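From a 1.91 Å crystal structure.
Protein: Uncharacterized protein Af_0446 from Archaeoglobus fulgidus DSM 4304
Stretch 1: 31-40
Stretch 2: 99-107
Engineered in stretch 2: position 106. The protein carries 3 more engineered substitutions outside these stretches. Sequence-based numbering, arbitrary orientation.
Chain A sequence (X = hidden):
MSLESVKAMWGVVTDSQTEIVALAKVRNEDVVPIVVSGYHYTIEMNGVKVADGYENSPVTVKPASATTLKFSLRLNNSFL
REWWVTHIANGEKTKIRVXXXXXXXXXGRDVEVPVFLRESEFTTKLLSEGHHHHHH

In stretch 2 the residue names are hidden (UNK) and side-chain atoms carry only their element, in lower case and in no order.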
# COMPACT_ATOMS: atom_id res chain seq x y z
N VAL A 31 -40.38 14.41 -14.49
CA VAL A 31 -41.71 14.15 -13.94
C VAL A 31 -41.98 12.65 -13.83
O VAL A 31 -43.02 12.23 -13.34
CB VAL A 31 -42.83 14.90 -14.74
CG1 VAL A 31 -42.68 16.42 -14.59
CG2 VAL A 31 -42.82 14.50 -16.22
N VAL A 32 -41.03 11.84 -14.30
CA VAL A 32 -41.11 10.38 -14.23
C VAL A 32 -39.97 9.86 -13.33
O VAL A 32 -39.02 10.60 -13.08
CB VAL A 32 -41.07 9.72 -15.64
CG1 VAL A 32 -42.31 10.09 -16.44
CG2 VAL A 32 -39.81 10.10 -16.39
N PRO A 33 -40.08 8.62 -12.81
CA PRO A 33 -38.99 8.16 -11.94
C PRO A 33 -37.76 7.69 -12.71
O PRO A 33 -37.87 7.20 -13.83
CB PRO A 33 -39.62 6.99 -11.19
CG PRO A 33 -40.63 6.45 -12.11
CD PRO A 33 -41.15 7.60 -12.92
N ILE A 34 -36.60 7.87 -12.09
CA ILE A 34 -35.33 7.38 -12.62
C ILE A 34 -35.12 6.01 -11.98
O ILE A 34 -35.35 5.85 -10.79
CB ILE A 34 -34.17 8.32 -12.23
CG1 ILE A 34 -34.32 9.68 -12.91
CG2 ILE A 34 -32.81 7.70 -12.57
CD1 ILE A 34 -33.30 10.71 -12.43
N VAL A 35 -34.73 5.03 -12.78
CA VAL A 35 -34.25 3.76 -12.22
C VAL A 35 -32.76 3.62 -12.52
O VAL A 35 -32.35 3.72 -13.67
CB VAL A 35 -35.02 2.53 -12.75
CG1 VAL A 35 -34.67 1.28 -11.94
CG2 VAL A 35 -36.51 2.78 -12.72
N VAL A 36 -31.95 3.44 -11.48
CA VAL A 36 -30.55 3.08 -11.64
C VAL A 36 -30.49 1.58 -11.41
O VAL A 36 -30.50 1.13 -10.27
CB VAL A 36 -29.62 3.82 -10.64
CG1 VAL A 36 -28.16 3.51 -10.94
CG2 VAL A 36 -29.85 5.32 -10.67
N SER A 37 -30.46 0.81 -12.49
CA SER A 37 -30.51 -0.66 -12.40
C SER A 37 -29.20 -1.27 -11.88
O SER A 37 -29.18 -2.38 -11.35
CB SER A 37 -30.89 -1.27 -13.74
OG SER A 37 -29.97 -0.86 -14.73
N GLY A 38 -28.12 -0.53 -12.06
CA GLY A 38 -26.81 -0.96 -11.60
C GLY A 38 -25.76 0.00 -12.10
O GLY A 38 -26.09 1.09 -12.57
N TYR A 39 -24.50 -0.42 -12.00
CA TYR A 39 -23.37 0.42 -12.38
C TYR A 39 -22.15 -0.43 -12.66
O TYR A 39 -21.94 -1.47 -12.04
CB TYR A 39 -23.05 1.44 -11.27
CG TYR A 39 -22.81 0.83 -9.90
CD1 TYR A 39 -23.87 0.49 -9.06
CD2 TYR A 39 -21.51 0.60 -9.43
CE1 TYR A 39 -23.66 -0.08 -7.81
CE2 TYR A 39 -21.29 0.04 -8.18
CZ TYR A 39 -22.36 -0.29 -7.37
OH TYR A 39 -22.15 -0.86 -6.13
N HIS A 40 -21.34 0.03 -13.61
CA HIS A 40 -20.01 -0.52 -13.83
C HIS A 40 -18.99 0.42 -13.19
O HIS A 40 -19.15 1.64 -13.23
CB HIS A 40 -19.74 -0.68 -15.32
CG HIS A 40 -18.47 -1.43 -15.62
ND1 HIS A 40 -18.45 -2.78 -15.91
CD2 HIS A 40 -17.18 -1.02 -15.66
CE1 HIS A 40 -17.21 -3.16 -16.11
NE2 HIS A 40 -16.42 -2.12 -15.97
N UNK A 99 -13.68 5.45 -12.38
CA UNK A 99 -14.82 5.66 -13.26
C UNK A 99 -16.02 4.86 -12.79
O UNK A 99 -15.92 3.66 -12.57
c UNK A 99 -14.47 5.28 -14.67
N UNK A 100 -17.16 5.54 -12.61
CA UNK A 100 -18.42 4.87 -12.32
C UNK A 100 -19.39 5.14 -13.46
O UNK A 100 -19.63 6.29 -13.83
c UNK A 100 -18.23 5.72 -8.53
c UNK A 100 -19.01 5.31 -10.95
c UNK A 100 -18.09 4.88 -9.81
c UNK A 100 -20.40 4.71 -10.73
N UNK A 101 -19.92 4.07 -14.04
CA UNK A 101 -20.80 4.13 -15.20
C UNK A 101 -22.17 3.55 -14.85
O UNK A 101 -22.40 2.36 -15.02
c UNK A 101 -20.81 3.47 -17.72
c UNK A 101 -20.15 3.35 -16.35
c UNK A 101 -20.72 2.48 -20.05
n UNK A 101 -21.43 1.17 -19.94
c UNK A 101 -19.93 2.82 -18.80
N UNK A 102 -23.09 4.38 -14.30
CA UNK A 102 -24.40 3.87 -13.94
C UNK A 102 -25.29 3.60 -15.15
O UNK A 102 -25.19 4.29 -16.17
c UNK A 102 -25.00 4.98 -13.08
c UNK A 102 -24.32 6.21 -13.52
c UNK A 102 -22.95 5.81 -13.96
N UNK A 103 -26.11 2.56 -15.03
CA UNK A 103 -27.10 2.21 -16.03
C UNK A 103 -28.41 2.82 -15.59
O UNK A 103 -29.05 2.35 -14.65
c UNK A 103 -28.16 0.33 -17.31
c UNK A 103 -27.27 0.68 -16.13
o UNK A 103 -25.99 0.07 -16.31
N UNK A 104 -28.80 3.89 -16.28
CA UNK A 104 -30.00 4.65 -15.96
C UNK A 104 -31.08 4.26 -16.94
O UNK A 104 -30.90 4.37 -18.15
c UNK A 104 -28.61 6.59 -15.13
c UNK A 104 -29.73 6.17 -16.07
c UNK A 104 -28.08 7.98 -15.38
c UNK A 104 -31.01 6.97 -15.80
N UNK A 105 -32.21 3.79 -16.41
CA UNK A 105 -33.30 3.32 -17.26
C UNK A 105 -34.46 4.29 -17.20
O UNK A 105 -35.06 4.50 -16.15
c UNK A 105 -33.77 1.92 -16.83
o UNK A 105 -32.53 -1.54 -16.74
o UNK A 105 -34.28 -0.63 -15.80
c UNK A 105 -32.69 0.84 -16.85
c UNK A 105 -33.21 -0.54 -16.43
N UNK A 106 -34.75 4.92 -18.34
CA UNK A 106 -36.03 5.59 -18.54
C UNK A 106 -36.62 5.06 -19.86
O UNK A 106 -36.28 5.54 -20.95
c UNK A 106 -37.35 7.76 -18.57
c UNK A 106 -35.21 7.64 -17.25
c UNK A 106 -34.71 9.08 -17.31
c UNK A 106 -35.94 7.15 -18.51
N UNK A 107 -37.46 4.03 -19.74
CA UNK A 107 -38.02 3.34 -20.90
C UNK A 107 -37.91 1.83 -20.78
O UNK A 107 -38.45 1.10 -21.61

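Position 99 carries one side-chain carbon, its CB, whose nearest atom of stretch 1 is His40 O at 6.1 Å, too far for contact: Ala99.

Position 100 has four carbons, forked at the first, with one arm two carbons long. Its short arm meets the Tyr39 CB. This is Ile100, CG2 to Tyr39 CB 4.2 Å; Ile100 CA also lies 3.4 Å from His40 O.

At position 101 four carbons run in a row and end in nitrogen, the first beside the His40 CB: Lys101. Its backbone is paired with His40 in both directions: Lys101 N to His40 O is 2.7 Å and His40 N to Lys101 O is 2.9 Å, both at 170°. Lys101 CB and His40 CB are 4.2 Å apart, but the amine end leads away.

Position 102 shows three carbons closing a ring onto the backbone nitrogen and packing against Val36: Pro102. Such a nitrogen has no hydrogen to donate, and the residue falls at a non-hydrogen-bonded pair with Tyr39, where none is required. Pro102 CB packs 4.1 Å from Val36 CG1.

Position 103 has one carbon bearing one oxygen and one carbon, the latter reaching the Ser37 hydroxyl: Thr103. Its CG2 lies 3.4 Å from Ser37 OG, while its OG1 is hydrogen-bonded elsewhere in the structure. Thr103 N donates to Gly38 O (2.9 Å, 173°), and Thr103 O accepts from Ser37 N (3.0 Å, 141°).

Position 104 repeats the forked four-carbon pattern, its short arm touching Ile34: Ile104. Its CG2 touches Ile34 CG2 at 3.8 Å.

Position 105 holds three carbons, the third carrying two oxygens, one near the Ser37 hydroxyl: Glu105. Glu105 N donates to Val35 O at 2.7 Å and 175°; the return bond, Val35 N to Glu105 O, is weak at 3.4 Å. Ser37 OG lies 3.3 Å from Glu105 OE2 and equally 3.3 Å from Thr103 O, so which one takes its proton is open.

Position 106 has four carbons, again forked with a two-carbon arm, the short arm against Val32: Ile106, an engineered substitution. Its CG2 lies 4.0 Å from Val32 CG2.

Position 107 has no side-chain atoms and is Gly107. At its backbone angles, a CB would jam against the preceding carbonyl oxygen.

The contact works as an antiparallel strand pair, with N-to-C directions 157° apart, burying 647 Å² in total. Backbone hydrogen bonds set the register, from Val35 with Glu105 to His40 with Lys101. Val36, Tyr39, Pro102 and Ile104 share one face, where apolar packing supplements those bonds; Val35, His40, Lys101, Thr103 and Glu105 point to the other.

Stretch 2 (99-107) AIKPTIEIG
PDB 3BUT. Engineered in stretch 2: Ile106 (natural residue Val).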